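Local coordinates for protein putative TetR transcriptional regulator (Rhodococcus sp., PDB 2I10) that probably binds DNA as a TetR-family transcriptional regulator, with an all-helical C-terminal domain that holds p-nitrophenol in the crystal, at residues V15-A20 / A50-K55; D57-T62 / H121-L126; T92-V97 / A166-L171; Q136-R141 / A159-V164. All coordinates share one frame; numbering follows the deposited sequence.

Interaction 1. Residues V15-A20 / A50-K55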
# COMPACT_ATOMS: atom_id res chain seq x y z
N VAL B 15 -13.06 15.26 -7.81
CA VAL B 15 -12.29 15.18 -9.05
C VAL B 15 -11.29 16.36 -9.20
O VAL B 15 -10.20 16.22 -9.77
CB VAL B 15 -13.19 14.94 -10.32
CG1 VAL B 15 -14.67 14.81 -9.93
CG2 VAL B 15 -12.93 15.95 -11.41
N ALA B 16 -11.67 17.52 -8.66
CA ALA B 16 -10.83 18.71 -8.64
C ALA B 16 -9.52 18.44 -7.87
O ALA B 16 -8.44 18.69 -8.38
CB ALA B 16 -11.60 19.87 -8.04
N LEU B 17 -9.62 17.86 -6.68
CA LEU B 17 -8.45 17.46 -5.87
C LEU B 17 -7.58 16.39 -6.53
O LEU B 17 -6.35 16.43 -6.45
CB LEU B 17 -8.89 17.00 -4.50
CG LEU B 17 -9.49 18.09 -3.60
CD1 LEU B 17 -9.78 17.43 -2.25
CD2 LEU B 17 -8.56 19.30 -3.40
N GLN B 18 -8.21 15.45 -7.22
CA GLN B 18 -7.47 14.47 -7.97
C GLN B 18 -6.72 15.09 -9.10
O GLN B 18 -5.59 14.71 -9.35
CB GLN B 18 -8.42 13.41 -8.51
CG GLN B 18 -7.78 12.29 -9.27
CD GLN B 18 -8.85 11.22 -9.58
OE1 GLN B 18 -8.53 10.17 -10.08
NE2 GLN B 18 -10.12 11.53 -9.29
N THR B 19 -7.35 16.03 -9.79
CA THR B 19 -6.69 16.75 -10.87
C THR B 19 -5.47 17.54 -10.37
O THR B 19 -4.39 17.49 -10.98
CB THR B 19 -7.70 17.68 -11.60
OG1 THR B 19 -8.78 16.87 -12.01
CG2 THR B 19 -7.07 18.28 -12.81
N ALA B 20 -5.67 18.25 -9.27
CA ALA B 20 -4.58 18.96 -8.57
C ALA B 20 -3.46 18.03 -8.12
O ALA B 20 -2.29 18.30 -8.40
CB ALA B 20 -5.14 19.74 -7.44
N ALA B 50 -12.06 31.32 -4.99
CA ALA B 50 -13.31 31.17 -4.22
C ALA B 50 -13.56 29.75 -3.73
O ALA B 50 -13.98 29.55 -2.58
CB ALA B 50 -14.51 31.66 -5.07
N ALA B 51 -13.30 28.76 -4.59
CA ALA B 51 -13.46 27.35 -4.22
C ALA B 51 -12.35 26.77 -3.37
O ALA B 51 -12.63 25.99 -2.48
CB ALA B 51 -13.61 26.48 -5.49
N PHE B 52 -11.09 27.11 -3.65
CA PHE B 52 -9.96 26.38 -3.06
C PHE B 52 -8.94 27.30 -2.39
O PHE B 52 -8.03 26.83 -1.73
CB PHE B 52 -9.25 25.48 -4.11
CG PHE B 52 -10.13 24.43 -4.70
CD1 PHE B 52 -10.55 23.35 -3.91
CD2 PHE B 52 -10.58 24.53 -6.00
CE1 PHE B 52 -11.41 22.37 -4.43
CE2 PHE B 52 -11.44 23.56 -6.54
CZ PHE B 52 -11.85 22.47 -5.74
N GLY B 53 -9.07 28.61 -2.59
CA GLY B 53 -8.12 29.53 -1.98
C GLY B 53 -6.89 29.72 -2.83
O GLY B 53 -6.92 29.63 -4.07
N SER B 54 -5.79 30.02 -2.17
CA SER B 54 -4.53 30.19 -2.84
C SER B 54 -4.00 28.84 -3.32
O SER B 54 -4.52 27.78 -2.94
CB SER B 54 -3.51 30.90 -1.93
OG SER B 54 -3.07 30.01 -0.89
N LYS B 55 -2.97 28.87 -4.16
CA LYS B 55 -2.31 27.64 -4.59
C LYS B 55 -1.86 26.82 -3.37
O LYS B 55 -1.99 25.59 -3.34
CB LYS B 55 -1.08 27.98 -5.44
CG LYS B 55 -0.39 26.68 -5.92
CD LYS B 55 0.72 26.89 -6.91
CE LYS B 55 1.94 27.44 -6.28
NZ LYS B 55 3.13 27.14 -7.14
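Ala-16 points its CB toward Phe-52 and meets the outer end of the ring obliquely, 3.5 Å from CZ and 4.0 Å from CE2. A methyl group suits the place, since the aromatic side chain spans most of the gap between two helices whose nearest CA atoms, in Leu-17 and Phe-52, stand 9.5 Å apart. Leu-17 follows; its CB is not aimed at the ring, but its end comes nearer, bringing CD2 to 4.3 Å from Phe-52 CE1. With CG anti to its own carbonyl carbon (chi1 -61°), Phe-52 throws the ring outward, while the CB of Ala-51 lies over the rim of one face. Thr-19, a turn further on, keeps its polar end at home: OG1 donates to Val-15 O at 2.7 Å, and Thr-19 N reaches the same oxygen from the other face of its plane. After Phe-52 the chain breaks out of the helix at Gly-53, whose positive phi is ill suited to a side chain, and Ser-54 begins the next helix as its N-cap, with the carboxylate of Asp-57 accepting a bond from Ser-54 N. The aromatic residue thus closes the second helix of the predicted helix-turn-helix against helix 15-27, contributing to the hydrophobic core of the three-helix DNA-binding domain of TetR-family proteins.

Interaction 2. Residues D57-T62 / H121-L126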
# COMPACT_ATOMS: atom_id res chain seq x y z
N ASP B 57 -3.20 26.93 -0.27
CA ASP B 57 -4.42 26.34 0.34
C ASP B 57 -4.78 25.06 -0.42
O ASP B 57 -5.04 24.04 0.18
CB ASP B 57 -5.62 27.28 0.28
CG ASP B 57 -5.44 28.53 1.12
OD1 ASP B 57 -4.72 28.49 2.12
OD2 ASP B 57 -6.04 29.55 0.78
N LEU B 58 -4.82 25.14 -1.75
CA LEU B 58 -5.21 23.99 -2.57
C LEU B 58 -4.23 22.81 -2.39
O LEU B 58 -4.62 21.67 -2.29
CB LEU B 58 -5.33 24.37 -4.04
CG LEU B 58 -5.43 23.29 -5.11
CD1 LEU B 58 -6.63 22.31 -4.81
CD2 LEU B 58 -5.56 23.91 -6.52
N PHE B 59 -2.95 23.11 -2.34
CA PHE B 59 -1.93 22.06 -2.14
C PHE B 59 -2.08 21.38 -0.78
O PHE B 59 -1.99 20.15 -0.69
CB PHE B 59 -0.53 22.66 -2.37
CG PHE B 59 0.61 21.69 -2.11
CD1 PHE B 59 0.95 20.71 -3.07
CD2 PHE B 59 1.38 21.79 -0.95
CE1 PHE B 59 2.01 19.84 -2.86
CE2 PHE B 59 2.47 20.91 -0.74
CZ PHE B 59 2.77 19.93 -1.69
N GLU B 60 -2.33 22.15 0.28
CA GLU B 60 -2.53 21.56 1.61
C GLU B 60 -3.80 20.72 1.66
O GLU B 60 -3.82 19.70 2.33
CB GLU B 60 -2.57 22.66 2.71
CG GLU B 60 -1.32 23.61 2.77
CD GLU B 60 -0.01 22.93 3.19
OE1 GLU B 60 -0.08 21.83 3.76
OE2 GLU B 60 1.09 23.51 3.00
N LYS B 61 -4.85 21.12 0.94
CA LYS B 61 -6.10 20.32 0.88
C LYS B 61 -5.87 18.99 0.14
O LYS B 61 -6.46 17.95 0.47
CB LYS B 61 -7.25 21.09 0.16
CG LYS B 61 -7.75 22.38 0.83
CD LYS B 61 -8.63 23.28 -0.17
CE LYS B 61 -8.72 24.76 0.21
NZ LYS B 61 -9.21 25.00 1.64
N THR B 62 -5.04 19.04 -0.90
CA THR B 62 -4.70 17.86 -1.69
C THR B 62 -3.93 16.86 -0.77
O THR B 62 -4.24 15.68 -0.76
CB THR B 62 -3.90 18.24 -2.96
OG1 THR B 62 -4.72 19.04 -3.82
CG2 THR B 62 -3.53 17.01 -3.77
N HIS B 121 10.82 15.16 -7.86
CA HIS B 121 11.77 15.04 -6.72
C HIS B 121 11.34 15.79 -5.42
O HIS B 121 11.56 15.29 -4.32
CB HIS B 121 13.23 15.36 -7.14
CG HIS B 121 13.45 16.78 -7.52
ND1 HIS B 121 13.85 17.74 -6.62
CD2 HIS B 121 13.29 17.43 -8.71
CE1 HIS B 121 13.94 18.91 -7.23
NE2 HIS B 121 13.61 18.74 -8.50
N GLU B 122 10.67 16.94 -5.58
CA GLU B 122 10.12 17.71 -4.47
C GLU B 122 9.14 16.87 -3.67
O GLU B 122 9.09 16.94 -2.44
CB GLU B 122 9.34 18.92 -4.99
CG GLU B 122 10.13 20.19 -5.31
CD GLU B 122 9.23 21.33 -5.90
OE1 GLU B 122 9.61 21.91 -6.94
OE2 GLU B 122 8.14 21.62 -5.34
N ILE B 123 8.35 16.06 -4.40
CA ILE B 123 7.33 15.23 -3.80
C ILE B 123 7.99 14.01 -3.13
O ILE B 123 7.56 13.61 -2.06
CB ILE B 123 6.28 14.77 -4.84
CG1 ILE B 123 5.58 15.96 -5.51
CG2 ILE B 123 5.25 13.78 -4.19
CD1 ILE B 123 4.63 16.82 -4.63
N VAL B 124 9.07 13.49 -3.74
CA VAL B 124 9.89 12.41 -3.15
C VAL B 124 10.44 12.86 -1.79
O VAL B 124 10.35 12.13 -0.79
CB VAL B 124 11.09 12.02 -4.10
CG1 VAL B 124 12.09 11.12 -3.37
CG2 VAL B 124 10.58 11.34 -5.36
N ASP B 125 11.01 14.07 -1.77
CA ASP B 125 11.57 14.66 -0.57
C ASP B 125 10.50 14.86 0.50
O ASP B 125 10.70 14.54 1.67
CB ASP B 125 12.32 15.98 -0.91
CG ASP B 125 13.61 15.73 -1.67
OD1 ASP B 125 14.05 14.55 -1.75
OD2 ASP B 125 14.20 16.69 -2.18
N LEU B 126 9.34 15.32 0.07
CA LEU B 126 8.21 15.53 0.98
C LEU B 126 7.76 14.20 1.65
O LEU B 126 7.58 14.13 2.87
CB LEU B 126 7.06 16.22 0.20
CG LEU B 126 5.71 16.50 0.89
CD1 LEU B 126 4.79 17.17 -0.08
CD2 LEU B 126 5.02 15.26 1.32
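Phe-59 and Ile-123 mark the closest backbone approach between helices 55-66 and 121-148, yet their CA atoms are 11.6 Å apart, so long side chains must bridge the gap. Phe-59 does most of this: with CG anti to the backbone N (chi1 177°) the ring extends toward the other helix. Leu-126, fully extended, comes from the opposite direction, and its CD1 meets Phe-59 CZ at 3.8 Å. Ile-123 CD1 lies less closely, 4.4 Å from Phe-59 CE1. Both methyl groups sit at the ring edge, near its plane. This is a point where the N-terminal DNA-binding domain touches the C-terminal domain of a TetR-type fold, a junction that in well-studied relatives relays ligand binding to the DNA-reading helices, and may do so here. Around the ring the packing is aromatic, Phe-24 meeting it edge-to-face and Tyr-29 at an inclined angle, while Met-67 touches Leu-126. A polar link runs alongside, for Glu-122 OE2 accepts from the backbone N of Glu-30. Within helix 55-66, Thr-62 OG1 donates to Leu-58 O at 3.0 Å from above the carbonyl plane, and Thr-62 N approaches that oxygen from the other face, which lets a buried threonine satisfy its hydroxyl locally.

Interaction 3. Residues T92-V97 / A166-L171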
# COMPACT_ATOMS: atom_id res chain seq x y z
N THR B 92 -8.10 3.77 12.62
CA THR B 92 -9.51 3.93 12.25
C THR B 92 -9.84 5.31 11.58
O THR B 92 -10.70 5.39 10.71
CB THR B 92 -10.46 3.75 13.47
OG1 THR B 92 -10.19 4.76 14.45
CG2 THR B 92 -10.36 2.38 14.09
N GLY B 93 -9.16 6.36 12.01
CA GLY B 93 -9.26 7.68 11.38
C GLY B 93 -8.78 7.66 9.92
O GLY B 93 -9.40 8.28 9.06
N ARG B 94 -7.70 6.93 9.66
CA ARG B 94 -7.15 6.79 8.32
C ARG B 94 -8.13 6.06 7.46
O ARG B 94 -8.35 6.44 6.32
CB ARG B 94 -5.80 6.07 8.30
CG ARG B 94 -4.55 6.86 8.75
CD ARG B 94 -4.86 8.34 8.92
NE ARG B 94 -4.50 9.12 7.76
CZ ARG B 94 -4.93 10.35 7.53
NH1 ARG B 94 -5.77 10.96 8.37
NH2 ARG B 94 -4.53 10.97 6.44
N VAL B 95 -8.75 5.02 8.01
CA VAL B 95 -9.74 4.26 7.26
C VAL B 95 -10.93 5.16 6.86
O VAL B 95 -11.48 5.01 5.78
CB VAL B 95 -10.21 2.98 8.02
CG1 VAL B 95 -11.45 2.37 7.35
CG2 VAL B 95 -9.11 1.91 8.06
N GLU B 96 -11.36 6.06 7.74
CA GLU B 96 -12.35 7.05 7.38
C GLU B 96 -11.86 7.92 6.19
O GLU B 96 -12.59 8.07 5.22
CB GLU B 96 -12.73 7.94 8.57
CG GLU B 96 -13.22 7.20 9.88
CD GLU B 96 -13.33 8.16 11.14
OE1 GLU B 96 -12.55 9.16 11.25
OE2 GLU B 96 -14.18 7.89 12.02
N VAL B 97 -10.67 8.51 6.28
CA VAL B 97 -10.11 9.31 5.19
C VAL B 97 -9.99 8.51 3.87
O VAL B 97 -10.42 8.99 2.82
CB VAL B 97 -8.76 9.99 5.55
CG1 VAL B 97 -8.05 10.52 4.30
CG2 VAL B 97 -8.99 11.13 6.51
N ALA B 166 3.48 -0.21 8.27
CA ALA B 166 2.94 -1.28 7.41
C ALA B 166 1.42 -1.38 7.50
O ALA B 166 0.72 -1.44 6.48
CB ALA B 166 3.62 -2.62 7.76
N ALA B 167 0.88 -1.31 8.71
CA ALA B 167 -0.58 -1.37 8.84
C ALA B 167 -1.31 -0.20 8.13
O ALA B 167 -2.31 -0.42 7.42
CB ALA B 167 -1.01 -1.48 10.33
N VAL B 168 -0.83 1.03 8.27
CA VAL B 168 -1.45 2.19 7.63
C VAL B 168 -1.45 2.08 6.12
O VAL B 168 -2.44 2.35 5.47
CB VAL B 168 -0.68 3.53 7.94
CG1 VAL B 168 -1.28 4.68 7.14
CG2 VAL B 168 -0.72 3.87 9.40
N TYR B 169 -0.28 1.77 5.56
CA TYR B 169 -0.15 1.66 4.11
C TYR B 169 -0.97 0.48 3.58
O TYR B 169 -1.56 0.58 2.53
CB TYR B 169 1.30 1.50 3.74
CG TYR B 169 2.13 2.69 4.14
CD1 TYR B 169 1.77 3.98 3.73
CD2 TYR B 169 3.27 2.53 4.93
CE1 TYR B 169 2.56 5.09 4.10
CE2 TYR B 169 4.05 3.65 5.30
CZ TYR B 169 3.68 4.91 4.89
OH TYR B 169 4.48 6.01 5.23
N GLY B 170 -1.01 -0.63 4.32
CA GLY B 170 -1.81 -1.82 3.90
C GLY B 170 -3.29 -1.54 3.91
O GLY B 170 -4.03 -1.96 2.98
N LEU B 171 -3.76 -0.85 4.95
CA LEU B 171 -5.17 -0.41 4.96
C LEU B 171 -5.47 0.55 3.81
O LEU B 171 -6.53 0.47 3.21
CB LEU B 171 -5.57 0.22 6.28
CG LEU B 171 -5.64 -0.73 7.47
CD1 LEU B 171 -5.44 0.09 8.78
CD2 LEU B 171 -6.97 -1.42 7.48
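Val-95 and Leu-171 form the closer half of this contact, where helix 83-98 meets helix 157-177 with the CA atoms of these two residues 6.9 Å apart. Leu-171 holds CG anti to its carbonyl carbon (chi1 -69°), which directs the branched end toward Val-95. The fork then receives a single methyl: Val-95 CG2 lies 4.0 Å from Leu-171 CD2 and 4.2 Å from CD1. The two side chains run obliquely to one another, a compact beta-branched residue and a longer forked one meeting through their methyl groups. Both also touch Ala-188, so a third helix, 181-192, completes the layer.

About a turn before Leu-171, Val-168 meets the aliphatic part of Arg-94: CG comes to 4.2 Å from Val-168 CG1, a distance to be read with caution because Val-168 has an alternate conformer. The arginine is unusually bent. Its chi2 of -10° nearly eclipses CD with CA, a torsion to be taken with some caution; the guanidinium then lies along its own helix, with Val-97 CB 4.1 Å above the plane, toward its rim, and NH2 donates to Met-67 O. Val-168 meanwhile rests on Cys-68, a member of the disulfide with Cys-107.

The contact between the helices is therefore purely apolar, and even its one charged residue contributes methylene carbon here. It depends on shape and dispersion, not on directional bonds, while the positive end of Arg-94 is led to the backbone carbonyl of Met-67, just after helix 55-66, where the buried charge probably gains some compensation.

Interaction 4. Residues Q136-R141 / A159-V164. With NPO (p-nitrophenol), chain C.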
# COMPACT_ATOMS: atom_id res chain seq x y z
N GLN B 136 9.14 8.56 13.74
CA GLN B 136 9.63 9.15 14.98
C GLN B 136 8.53 9.56 15.97
O GLN B 136 8.72 9.42 17.17
CB GLN B 136 10.59 10.32 14.70
CG GLN B 136 11.35 10.77 15.98
CD GLN B 136 12.14 9.65 16.64
OE1 GLN B 136 12.92 8.95 15.95
NE2 GLN B 136 11.94 9.43 17.96
N THR B 137 7.42 10.11 15.47
CA THR B 137 6.26 10.49 16.29
C THR B 137 5.64 9.27 17.00
O THR B 137 5.22 9.32 18.17
CB THR B 137 5.17 11.17 15.40
OG1 THR B 137 5.71 12.37 14.80
CG2 THR B 137 3.97 11.55 16.22
N VAL B 138 5.55 8.18 16.26
CA VAL B 138 5.06 6.92 16.81
C VAL B 138 6.07 6.41 17.83
O VAL B 138 5.70 6.05 18.91
CB VAL B 138 4.76 5.89 15.63
CG1 VAL B 138 4.48 4.51 16.17
CG2 VAL B 138 3.56 6.37 14.86
N LEU B 139 7.36 6.43 17.51
CA LEU B 139 8.39 6.02 18.48
C LEU B 139 8.38 6.89 19.75
O LEU B 139 8.60 6.37 20.86
CB LEU B 139 9.82 6.09 17.86
CG LEU B 139 10.28 4.99 16.89
CD1 LEU B 139 11.56 5.37 16.12
CD2 LEU B 139 10.41 3.63 17.64
N ASP B 140 8.17 8.20 19.59
CA ASP B 140 8.11 9.11 20.77
C ASP B 140 6.93 8.66 21.58
O ASP B 140 7.01 8.61 22.81
CB ASP B 140 7.88 10.57 20.34
CG ASP B 140 9.12 11.22 19.77
OD1 ASP B 140 10.22 10.67 20.00
OD2 ASP B 140 9.01 12.29 19.09
N ARG B 141 5.81 8.32 20.92
CA ARG B 141 4.60 7.87 21.68
C ARG B 141 4.88 6.57 22.47
O ARG B 141 4.39 6.40 23.60
CB ARG B 141 3.38 7.65 20.77
CG ARG B 141 2.03 7.46 21.48
CD ARG B 141 1.68 8.63 22.40
NE ARG B 141 0.58 8.38 23.34
CZ ARG B 141 0.74 7.80 24.54
NH1 ARG B 141 1.92 7.36 24.94
NH2 ARG B 141 -0.28 7.66 25.34
N ALA B 159 10.57 -2.29 15.96
CA ALA B 159 9.73 -3.22 15.26
C ALA B 159 8.26 -2.83 15.26
O ALA B 159 7.57 -2.96 14.23
CB ALA B 159 9.90 -4.65 15.84
N LEU B 160 7.76 -2.41 16.42
CA LEU B 160 6.34 -2.08 16.55
C LEU B 160 5.95 -0.81 15.75
O LEU B 160 4.85 -0.76 15.20
CB LEU B 160 5.96 -1.94 18.02
CG LEU B 160 4.46 -1.77 18.33
CD1 LEU B 160 3.64 -2.98 17.84
CD2 LEU B 160 4.33 -1.63 19.80
N ALA B 161 6.83 0.19 15.71
CA ALA B 161 6.66 1.37 14.81
C ALA B 161 6.57 0.99 13.34
O ALA B 161 5.73 1.48 12.62
CB ALA B 161 7.81 2.37 15.01
N ARG B 162 7.49 0.12 12.89
CA ARG B 162 7.49 -0.38 11.52
C ARG B 162 6.19 -1.13 11.25
O ARG B 162 5.59 -0.99 10.20
CB ARG B 162 8.72 -1.29 11.31
CG ARG B 162 9.07 -1.64 9.84
CD ARG B 162 9.38 -0.38 8.99
NE ARG B 162 10.61 0.28 9.42
CZ ARG B 162 11.16 1.36 8.88
NH1 ARG B 162 10.56 1.99 7.86
NH2 ARG B 162 12.28 1.84 9.38
N TYR B 163 5.73 -1.90 12.20
CA TYR B 163 4.48 -2.59 11.98
C TYR B 163 3.33 -1.60 11.79
O TYR B 163 2.49 -1.81 10.93
CB TYR B 163 4.16 -3.55 13.12
CG TYR B 163 2.69 -3.88 13.15
CD1 TYR B 163 2.16 -4.88 12.33
CD2 TYR B 163 1.83 -3.18 13.99
CE1 TYR B 163 0.81 -5.15 12.36
CE2 TYR B 163 0.48 -3.44 13.99
CZ TYR B 163 -0.02 -4.44 13.19
OH TYR B 163 -1.39 -4.73 13.22
N VAL B 164 3.26 -0.56 12.62
CA VAL B 164 2.19 0.47 12.50
C VAL B 164 2.20 1.13 11.14
O VAL B 164 1.15 1.40 10.60
CB VAL B 164 2.25 1.58 13.62
CG1 VAL B 164 1.22 2.72 13.37
CG2 VAL B 164 2.03 0.94 15.01
C1 NPO C . 14.52 3.37 7.61
C2 NPO C . 14.98 3.13 6.33
C3 NPO C . 14.19 3.39 5.24
C4 NPO C . 12.93 3.89 5.41
C5 NPO C . 12.43 4.15 6.68
C6 NPO C . 13.23 3.89 7.79
OH NPO C . 12.21 4.11 4.28
N1 NPO C . 15.43 3.08 8.66
O2 NPO C . 16.57 2.71 8.34
O3 NPO C . 15.14 3.19 9.86
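Arg-162 turns the edge of its flat guanidinium toward p-nitrophenol: NPO C5 lies in the guanidinium plane, and the two planes are steeply inclined. NH2 is also near a nitro oxygen, O3, at 3.2 Å; the still shorter N-to-ring approaches are doubtful. Arg-162 CB points away from helix 136-141, and bends at chi2 and chi3 bring the guanidinium to the ligand. Gln-136 donates from NE2 to Asp-140 OD1 at 2.9 Å, in its own amide plane but from above the carboxylate.

Segments 136-141 and 159-164 meet at Ala-161, their axes 9.4 Å apart at closest and at 131° between N-to-C directions. The alanine's small side chain lets Val-138 come close, the CA atoms only 6.1 Å apart. Val-138 CG1 lies 4.1 Å from Ala-161 CB and also borders Val-164, while Leu-139 CD2 reaches Ala-161 CB at 3.9 Å.

Arg-162 forms salt bridges with Glu-174 and Glu-183 of the second subunit, and the ligand is hydrogen-bonded to Ser-177 O of that subunit. With Arg-131, Glu-132 and Arg-135 lining the pocket, the chemistry implies a site at the dimer interface: apolar packing sets the helices, and acidic partners probably offset the positive charge beside the ligand.

Overall arrangement
All four contacts are apolar meetings of helices. Interaction 3 lies deepest, all four touching residues buried and its centre about 8 Å from that of the chain; interactions 1 and 4, about 19 and 15 Å out, and interaction 2 each include a partly exposed residue. Interaction 1 lies in the N-terminal DNA-binding part, and interaction 2, which adjoins it, ties that part to the C-terminal domain; each relies on one phenylalanine to fill a wide gap. Interactions 3 and 4 share helix 157-177, border the second subunit and use small or branched aliphatic residues, plus an arginine's aliphatic part in interaction 3, between closer backbones. Helix 121-148 serves interactions 2 and 4. Interaction 4 alone includes a p-nitrophenol pocket residue.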